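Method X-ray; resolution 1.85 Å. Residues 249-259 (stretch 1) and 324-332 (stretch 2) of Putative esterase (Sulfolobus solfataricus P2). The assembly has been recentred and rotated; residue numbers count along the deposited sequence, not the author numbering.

Stretch 1 249-259: TGSANPYDYPY
Stretch 2, residues 324-332: LKGYGHLDV

How do the two backbones run past each other? Stretch 1 is irregular, leaving a helix at Gly250 (phi/psi 73/14) in a Schellman motif and extending through Ala252 (-152/160) and Asn253 (-125/84). Stretch 2 makes a type II turn from Leu324 to Tyr327, then takes helical angles from His329 to Val332. The register is antiparallel in sense: CA of Ser251 lies 4.4 Å from CA of His329, CA of Ala252 4.1 Å from CA of Gly328, and CA of Tyr257 5.8 Å from CA of Gly326.

Which backbone atoms join them? His329 N donates to Gly250 O at 2.8 Å, and Leu330 N to Ser251 O, also at 2.8 Å, so successive amides meet successive carbonyls. Gly328 allows this closeness: an ideal CB there would sit 2.4 Å from Ala252 N. At Gly326, phi is 85° and a CB would lie 2.2 Å from Tyr257 O; instead its CA makes a CA-H...O contact with that oxygen at 3.5 Å.

How do polar side chains reinforce the join? Asn253 (chi1 t, chi2 -11°) points toward stretch 2, and its ND2 donates to Gly326 O at 2.9 Å. Asp331 (chi1 m) points back: its OD2 accepts from Gly328 N at 2.9 Å and, weakly, from Asn253 N at 3.3 Å, so one carboxylate oxygen, Asp331 OD2, serves both stretches.

What packs at the other end? Pro258, buried and preceded by a cis peptide, has its CA-to-CB bond toward stretch 2 and a C-gamma endo ring. Its CG lies 3.8 Å from the centroid of the Tyr327 ring (CG, CD1, CD2, CE1, CE2, CZ), a CH-pi contact over one face. Tyr327 (chi1 -86°, chi2 55°) starts away, but its ring returns; at its edge, CE1 meets Tyr257 CE1 at 4.1 Å, with Tyr257 at chi1 t, chi2 -87°.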

ATOM      1  N   THR A 249      -2.502 -18.535   1.243  1.00 27.02           N
ATOM      2  CA  THR A 249      -1.368 -17.605   1.084  1.00 28.45           C
ATOM      3  C   THR A 249      -1.071 -16.728   2.301  1.00 30.23           C
ATOM      4  O   THR A 249      -0.165 -15.896   2.248  1.00 32.04           O
ATOM      5  CB  THR A 249      -1.505 -16.739  -0.169  1.00 25.66           C
ATOM      6  OG1 THR A 249      -2.717 -15.947  -0.160  1.00 33.55           O
ATOM      7  CG2 THR A 249      -1.532 -17.616  -1.410  1.00 28.62           C
ATOM      8  N   GLY A 250      -1.777 -16.935   3.408  1.00 26.40           N
ATOM      9  CA  GLY A 250      -1.585 -16.125   4.606  1.00 24.60           C
ATOM     10  C   GLY A 250      -2.136 -14.712   4.512  1.00 24.64           C
ATOM     11  O   GLY A 250      -1.856 -13.880   5.343  1.00 25.49           O
ATOM     12  N   SER A 251      -2.967 -14.463   3.511  1.00 23.97           N
ATOM     13  CA  SER A 251      -3.554 -13.138   3.256  1.00 25.47           C
ATOM     14  C   SER A 251      -4.817 -12.788   4.060  1.00 26.01           C
ATOM     15  O   SER A 251      -5.167 -11.623   4.202  1.00 25.19           O
ATOM     16  CB  SER A 251      -3.893 -13.055   1.777  1.00 27.36           C
ATOM     17  OG  SER A 251      -2.741 -13.299   0.994  1.00 29.47           O
ATOM     18  N   ALA A 252      -5.539 -13.813   4.513  1.00 26.25           N
ATOM     19  CA  ALA A 252      -6.782 -13.660   5.248  1.00 25.78           C
ATOM     20  C   ALA A 252      -6.999 -14.849   6.203  1.00 25.40           C
ATOM     21  O   ALA A 252      -6.375 -15.902   6.066  1.00 23.40           O
ATOM     22  CB  ALA A 252      -7.963 -13.586   4.256  1.00 22.60           C
ATOM     23  N   ASN A 253      -7.858 -14.644   7.206  1.00 28.98           N
ATOM     24  CA  ASN A 253      -8.362 -15.692   8.110  1.00 23.44           C
ATOM     25  C   ASN A 253      -9.895 -15.672   8.068  1.00 25.99           C
ATOM     26  O   ASN A 253     -10.508 -15.076   8.950  1.00 27.07           O
ATOM     27  CB  ASN A 253      -7.898 -15.502   9.566  1.00 24.73           C
ATOM     28  CG  ASN A 253      -8.104 -16.712  10.405  1.00 26.37           C
ATOM     29  OD1 ASN A 253      -8.785 -17.652   9.983  1.00 23.76           O
ATOM     30  ND2 ASN A 253      -7.496 -16.731  11.624  1.00 22.35           N
ATOM     31  N   PRO A 254     -10.513 -16.350   7.061  1.00 23.87           N
ATOM     32  CA  PRO A 254     -11.939 -16.386   6.979  1.00 25.01           C
ATOM     33  C   PRO A 254     -12.638 -17.222   8.025  1.00 25.56           C
ATOM     34  O   PRO A 254     -13.868 -17.159   8.092  1.00 30.53           O
ATOM     35  CB  PRO A 254     -12.184 -17.021   5.606  1.00 23.52           C
ATOM     36  CG  PRO A 254     -10.847 -16.943   4.854  1.00 26.04           C
ATOM     37  CD  PRO A 254      -9.889 -17.091   5.950  1.00 24.53           C
ATOM     38  N   TYR A 255     -11.899 -18.030   8.797  1.00 25.18           N
ATOM     39  CA  TYR A 255     -12.506 -19.111   9.604  1.00 24.34           C
ATOM     40  C   TYR A 255     -12.538 -18.878  11.097  1.00 26.93           C
ATOM     41  O   TYR A 255     -13.222 -19.624  11.823  1.00 28.58           O
ATOM     42  CB  TYR A 255     -11.811 -20.464   9.284  1.00 22.37           C
ATOM     43  CG  TYR A 255     -11.712 -20.669   7.784  1.00 21.14           C
ATOM     44  CD1 TYR A 255     -12.865 -20.695   7.002  1.00 20.74           C
ATOM     45  CD2 TYR A 255     -10.478 -20.780   7.132  1.00 23.68           C
ATOM     46  CE1 TYR A 255     -12.811 -20.825   5.683  1.00 25.25           C
ATOM     47  CE2 TYR A 255     -10.430 -20.938   5.760  1.00 22.18           C
ATOM     48  CZ  TYR A 255     -11.600 -20.949   5.051  1.00 26.66           C
ATOM     49  OH  TYR A 255     -11.607 -21.081   3.674  1.00 22.32           O
ATOM     50  N   ASP A 256     -11.784 -17.870  11.535  1.00 24.13           N
ATOM     51  CA  ASP A 256     -11.707 -17.522  12.925  1.00 23.50           C
ATOM     52  C   ASP A 256     -11.254 -16.076  12.979  1.00 24.45           C
ATOM     53  O   ASP A 256     -10.923 -15.499  11.966  1.00 22.93           O
ATOM     54  CB  ASP A 256     -10.737 -18.446  13.645  1.00 23.83           C
ATOM     55  CG  ASP A 256     -10.968 -18.499  15.139  1.00 31.22           C
ATOM     56  OD1 ASP A 256     -11.765 -17.699  15.697  1.00 30.65           O
ATOM     57  OD2 ASP A 256     -10.337 -19.353  15.770  1.00 34.07           O
ATOM     58  N   TYR A 257     -11.233 -15.506  14.188  1.00 26.47           N
ATOM     59  CA  TYR A 257     -10.857 -14.125  14.401  1.00 24.85           C
ATOM     60  C   TYR A 257      -9.548 -13.797  13.651  1.00 25.83           C
ATOM     61  O   TYR A 257      -8.550 -14.484  13.794  1.00 25.26           O
ATOM     62  CB  TYR A 257     -10.712 -13.877  15.885  1.00 25.06           C
ATOM     63  CG  TYR A 257     -10.523 -12.432  16.243  1.00 26.25           C
ATOM     64  CD1 TYR A 257      -9.260 -11.859  16.265  1.00 22.66           C
ATOM     65  CD2 TYR A 257     -11.612 -11.629  16.538  1.00 23.91           C
ATOM     66  CE1 TYR A 257      -9.089 -10.515  16.546  1.00 24.50           C
ATOM     67  CE2 TYR A 257     -11.448 -10.299  16.843  1.00 27.44           C
ATOM     68  CZ  TYR A 257     -10.182  -9.734  16.831  1.00 26.62           C
ATOM     69  OH  TYR A 257     -10.017  -8.391  17.176  1.00 23.55           O
ATOM     70  N   PRO A 258      -9.518 -12.672  12.918  1.00 24.81           N
ATOM     71  CA  PRO A 258     -10.525 -11.613  12.824  1.00 26.23           C
ATOM     72  C   PRO A 258     -11.684 -11.769  11.871  1.00 27.68           C
ATOM     73  O   PRO A 258     -12.374 -10.786  11.665  1.00 27.75           O
ATOM     74  CB  PRO A 258      -9.663 -10.381  12.491  1.00 24.91           C
ATOM     75  CG  PRO A 258      -8.622 -10.905  11.672  1.00 26.38           C
ATOM     76  CD  PRO A 258      -8.293 -12.278  12.204  1.00 22.70           C
ATOM     77  N   TYR A 259     -11.896 -12.979  11.331  1.00 28.15           N
ATOM     78  CA  TYR A 259     -13.084 -13.332  10.530  1.00 24.91           C
ATOM     79  C   TYR A 259     -13.183 -12.531   9.253  1.00 26.45           C
ATOM     80  O   TYR A 259     -14.127 -11.767   9.033  1.00 26.26           O
ATOM     81  CB  TYR A 259     -14.391 -13.166  11.343  1.00 26.48           C
ATOM     82  CG  TYR A 259     -14.460 -13.799  12.730  1.00 24.00           C
ATOM     83  CD1 TYR A 259     -14.605 -15.192  12.901  1.00 23.44           C
ATOM     84  CD2 TYR A 259     -14.440 -13.019  13.894  1.00 21.70           C
ATOM     85  CE1 TYR A 259     -14.682 -15.768  14.167  1.00 21.58           C
ATOM     86  CE2 TYR A 259     -14.520 -13.611  15.157  1.00 26.37           C
ATOM     87  CZ  TYR A 259     -14.640 -14.985  15.281  1.00 24.27           C
ATOM     88  OH  TYR A 259     -14.722 -15.554  16.507  1.00 22.88           O
ATOM     89  N   LEU A 324      -0.316  -9.264  15.771  1.00 24.95           N
ATOM     90  CA  LEU A 324      -1.756  -9.347  15.485  1.00 24.33           C
ATOM     91  C   LEU A 324      -2.186 -10.826  15.387  1.00 24.38           C
ATOM     92  O   LEU A 324      -2.060 -11.470  14.352  1.00 25.03           O
ATOM     93  CB  LEU A 324      -2.086  -8.563  14.189  1.00 25.57           C
ATOM     94  CG  LEU A 324      -1.828  -7.048  14.315  1.00 24.46           C
ATOM     95  CD1 LEU A 324      -1.818  -6.382  12.971  1.00 21.49           C
ATOM     96  CD2 LEU A 324      -2.839  -6.422  15.275  1.00 26.38           C
ATOM     97  N   LYS A 325      -2.679 -11.356  16.497  1.00 26.36           N
ATOM     98  CA  LYS A 325      -3.030 -12.748  16.578  1.00 24.99           C
ATOM     99  C   LYS A 325      -4.226 -13.055  15.680  1.00 26.18           C
ATOM    100  O   LYS A 325      -5.246 -12.341  15.688  1.00 27.04           O
ATOM    101  CB  LYS A 325      -3.258 -13.141  18.047  1.00 26.71           C
ATOM    102  CG  LYS A 325      -1.962 -13.194  18.915  1.00 31.29           C
ATOM    103  N   GLY A 326      -4.064 -14.121  14.894  1.00 24.43           N
ATOM    104  CA  GLY A 326      -5.066 -14.611  13.952  1.00 23.31           C
ATOM    105  C   GLY A 326      -5.076 -13.963  12.581  1.00 25.25           C
ATOM    106  O   GLY A 326      -5.741 -14.436  11.673  1.00 25.42           O
ATOM    107  N   TYR A 327      -4.333 -12.871  12.436  1.00 24.90           N
ATOM    108  CA  TYR A 327      -4.418 -12.063  11.239  1.00 22.34           C
ATOM    109  C   TYR A 327      -3.666 -12.633  10.070  1.00 25.43           C
ATOM    110  O   TYR A 327      -2.500 -13.028  10.209  1.00 25.89           O
ATOM    111  CB  TYR A 327      -3.831 -10.659  11.508  1.00 23.48           C
ATOM    112  CG  TYR A 327      -4.806  -9.673  12.082  1.00 24.73           C
ATOM    113  CD1 TYR A 327      -5.501  -9.955  13.253  1.00 27.16           C
ATOM    114  CD2 TYR A 327      -5.000  -8.433  11.490  1.00 28.20           C
ATOM    115  CE1 TYR A 327      -6.399  -9.037  13.813  1.00 24.25           C
ATOM    116  CE2 TYR A 327      -5.903  -7.494  12.047  1.00 26.73           C
ATOM    117  CZ  TYR A 327      -6.611  -7.819  13.193  1.00 24.71           C
ATOM    118  OH  TYR A 327      -7.531  -6.947  13.706  1.00 26.24           O
ATOM    119  N   GLY A 328      -4.328 -12.628   8.928  1.00 24.00           N
ATOM    120  CA  GLY A 328      -3.619 -12.703   7.674  1.00 24.58           C
ATOM    121  C   GLY A 328      -3.155 -11.303   7.287  1.00 27.45           C
ATOM    122  O   GLY A 328      -3.517 -10.306   7.916  1.00 26.08           O
ATOM    123  N   HIS A 329      -2.371 -11.236   6.220  1.00 26.25           N
ATOM    124  CA  HIS A 329      -1.778  -9.993   5.743  1.00 24.03           C
ATOM    125  C   HIS A 329      -2.787  -8.890   5.513  1.00 23.28           C
ATOM    126  O   HIS A 329      -2.656  -7.757   6.032  1.00 24.22           O
ATOM    127  CB  HIS A 329      -0.990 -10.303   4.458  1.00 26.15           C
ATOM    128  CG  HIS A 329      -0.110  -9.188   3.983  1.00 27.81           C
ATOM    129  ND1 HIS A 329       0.743  -8.493   4.818  1.00 26.85           N
ATOM    130  CD2 HIS A 329       0.110  -8.709   2.733  1.00 30.44           C
ATOM    131  CE1 HIS A 329       1.430  -7.616   4.104  1.00 27.08           C
ATOM    132  NE2 HIS A 329       1.063  -7.725   2.840  1.00 27.01           N
ATOM    133  N   LEU A 330      -3.815  -9.198   4.727  1.00 24.70           N
ATOM    134  CA  LEU A 330      -4.784  -8.188   4.368  1.00 23.47           C
ATOM    135  C   LEU A 330      -5.693  -7.763   5.487  1.00 23.42           C
ATOM    136  O   LEU A 330      -6.294  -6.698   5.373  1.00 25.47           O
ATOM    137  CB  LEU A 330      -5.574  -8.597   3.149  1.00 22.85           C
ATOM    138  CG  LEU A 330      -4.791  -8.863   1.836  1.00 26.94           C
ATOM    139  CD1 LEU A 330      -5.748  -9.331   0.735  1.00 28.63           C
ATOM    140  CD2 LEU A 330      -4.044  -7.631   1.391  1.00 27.76           C
ATOM    141  N   ASP A 331      -5.813  -8.583   6.531  1.00 25.56           N
ATOM    142  CA  ASP A 331      -6.623  -8.209   7.730  1.00 25.29           C
ATOM    143  C   ASP A 331      -6.045  -6.989   8.470  1.00 26.39           C
ATOM    144  O   ASP A 331      -6.748  -6.312   9.210  1.00 23.02           O
ATOM    145  CB  ASP A 331      -6.720  -9.381   8.728  1.00 23.33           C
ATOM    146  CG  ASP A 331      -7.504 -10.556   8.177  1.00 21.27           C
ATOM    147  OD1 ASP A 331      -8.673 -10.340   7.744  1.00 30.48           O
ATOM    148  OD2 ASP A 331      -6.934 -11.688   8.207  1.00 28.46           O
ATOM    149  N   VAL A 332      -4.758  -6.730   8.273  1.00 27.64           N
ATOM    150  CA  VAL A 332      -4.092  -5.543   8.847  1.00 27.61           C
ATOM    151  C   VAL A 332      -4.703  -4.215   8.345  1.00 25.44           C
ATOM    152  O   VAL A 332      -4.748  -3.212   9.070  1.00 26.44           O
ATOM    153  CB  VAL A 332      -2.555  -5.614   8.602  1.00 28.19           C
ATOM    154  CG1 VAL A 332      -1.840  -4.402   9.262  1.00 26.88           C
ATOM    155  CG2 VAL A 332      -1.997  -6.957   9.184  1.00 21.91           C
TER